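Glucose dehydrogenase (Serratia sp. FS14, PDB 7CDY) is a calcium-binding beta-propeller protein of the glucose/sorbosone dehydrogenase family, its antiparallel sheets set round a central axis like blades. Local coordinates at residues Q59-E64 with N123-L129. Numbering follows the deposited sequence.
Sequences QGGLLE and NHFGGKL
Glu-64 and Lys-128 meet near the middle of the beta-propeller, where strand 62-67 of one blade and the residues before it face the loop leading into strand 129-131 of the next. Their side chains cross at about a right angle, and Lys-128 NZ reaches the syn lone pair of Glu-64 OE1 in a 2.8 Å salt bridge. With its CG anti to the backbone N (chi1 -164°) and a bend at chi2, Glu-64 also brings OE2 to Leu-129 N, which donates a nearly straight 3.0 Å hydrogen bond from the anti side, out of the carboxylate plane. Ser-16 also binds OE1, Arg-323 pairs with OE2, and Glu-321 is a second anion for Lys-128. Between the polar ends, Leu-63 CD1 packs 4.1 Å from Phe-125 CB, and the Phe-125 ring lies obliquely against Gly-60, its CE2 3.5 Å from Gly-60 CA. At the other end the Gln-59 and Asn-123 side chains cross almost perpendicularly, amide planes 77° apart, Asn-123 OD1 3.1 Å from Gln-59 CD. Gln-59 OE1 accepts a nearly straight 2.8 Å hydrogen bond from His-124 N, the donor lying off the carbonyl plane, and another from a water that accepts one of 2.8 Å from Phe-125 N.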
# COMPACT_ATOMS: atom_id res chain seq x y z
N GLN A 59 10.88 -7.16 -5.95
CA GLN A 59 9.56 -6.77 -5.40
C GLN A 59 8.88 -5.75 -6.32
O GLN A 59 7.81 -5.31 -5.98
CB GLN A 59 9.70 -6.09 -4.02
CG GLN A 59 10.78 -6.61 -3.07
CD GLN A 59 10.82 -5.95 -1.70
OE1 GLN A 59 10.71 -4.74 -1.54
NE2 GLN A 59 11.00 -6.76 -0.67
N GLY A 60 9.49 -5.37 -7.45
CA GLY A 60 8.88 -4.37 -8.29
C GLY A 60 8.01 -4.94 -9.39
O GLY A 60 8.09 -6.11 -9.76
N GLY A 61 7.18 -4.07 -9.94
CA GLY A 61 6.38 -4.38 -11.11
C GLY A 61 5.17 -3.48 -11.15
O GLY A 61 5.27 -2.29 -10.80
N LEU A 62 4.02 -4.01 -11.55
CA LEU A 62 2.78 -3.26 -11.47
C LEU A 62 2.23 -3.44 -10.06
O LEU A 62 2.08 -4.58 -9.60
CB LEU A 62 1.78 -3.75 -12.51
CG LEU A 62 0.44 -3.01 -12.53
CD1 LEU A 62 0.65 -1.54 -12.88
CD2 LEU A 62 -0.49 -3.66 -13.55
N LEU A 63 1.98 -2.33 -9.37
CA LEU A 63 1.67 -2.33 -7.95
C LEU A 63 0.21 -1.97 -7.71
O LEU A 63 -0.67 -2.81 -7.94
CB LEU A 63 2.67 -1.48 -7.16
CG LEU A 63 4.14 -1.89 -7.43
CD1 LEU A 63 5.11 -0.89 -6.81
CD2 LEU A 63 4.45 -3.31 -6.95
N GLU A 64 -0.10 -0.75 -7.24
CA GLU A 64 -1.46 -0.43 -6.83
C GLU A 64 -2.35 -0.08 -8.02
O GLU A 64 -1.91 0.58 -8.97
CB GLU A 64 -1.47 0.77 -5.87
CG GLU A 64 -2.77 0.96 -5.09
CD GLU A 64 -2.79 0.17 -3.80
OE1 GLU A 64 -2.68 -1.08 -3.85
OE2 GLU A 64 -2.89 0.79 -2.72
N ASN A 123 14.10 -3.67 -4.68
CA ASN A 123 13.48 -3.66 -3.35
C ASN A 123 12.96 -2.29 -2.94
O ASN A 123 13.46 -1.24 -3.38
CB ASN A 123 14.46 -4.19 -2.29
CG ASN A 123 14.72 -5.68 -2.43
OD1 ASN A 123 13.84 -6.51 -2.19
ND2 ASN A 123 15.93 -6.03 -2.85
N HIS A 124 11.93 -2.30 -2.09
CA HIS A 124 11.47 -1.15 -1.31
C HIS A 124 10.94 -0.01 -2.19
O HIS A 124 11.39 1.14 -2.12
CB HIS A 124 12.52 -0.65 -0.32
CG HIS A 124 12.87 -1.64 0.74
ND1 HIS A 124 13.68 -1.32 1.81
CD2 HIS A 124 12.50 -2.93 0.93
CE1 HIS A 124 13.82 -2.37 2.59
NE2 HIS A 124 13.11 -3.37 2.08
N PHE A 125 9.94 -0.35 -3.01
CA PHE A 125 9.21 0.65 -3.77
C PHE A 125 8.08 1.27 -2.97
O PHE A 125 7.61 2.35 -3.32
CB PHE A 125 8.66 0.00 -5.05
CG PHE A 125 9.73 -0.41 -6.02
CD1 PHE A 125 10.35 0.55 -6.82
CD2 PHE A 125 10.16 -1.73 -6.13
CE1 PHE A 125 11.34 0.21 -7.71
CE2 PHE A 125 11.18 -2.08 -7.02
CZ PHE A 125 11.76 -1.11 -7.81
N GLY A 126 7.62 0.61 -1.91
CA GLY A 126 6.35 1.01 -1.32
C GLY A 126 5.25 0.77 -2.34
O GLY A 126 5.13 -0.32 -2.91
N GLY A 127 4.46 1.80 -2.63
CA GLY A 127 3.54 1.75 -3.75
C GLY A 127 2.07 1.87 -3.40
O GLY A 127 1.25 2.04 -4.32
N LYS A 128 1.69 1.79 -2.14
CA LYS A 128 0.27 1.91 -1.81
C LYS A 128 -0.22 3.34 -2.03
O LYS A 128 0.54 4.32 -1.91
CB LYS A 128 -0.01 1.47 -0.37
CG LYS A 128 0.36 0.01 -0.02
CD LYS A 128 -0.21 -1.02 -0.98
CE LYS A 128 -1.54 -1.59 -0.52
NZ LYS A 128 -2.06 -2.58 -1.52
N LEU A 129 -1.50 3.45 -2.37
CA LEU A 129 -2.16 4.72 -2.66
C LEU A 129 -3.44 4.81 -1.84
O LEU A 129 -4.07 3.79 -1.56
CB LEU A 129 -2.58 4.79 -4.13
CG LEU A 129 -1.48 4.59 -5.16
CD1 LEU A 129 -2.07 4.56 -6.56
CD2 LEU A 129 -0.41 5.68 -5.07
O HOH W 1 8.84 -2.92 -2.53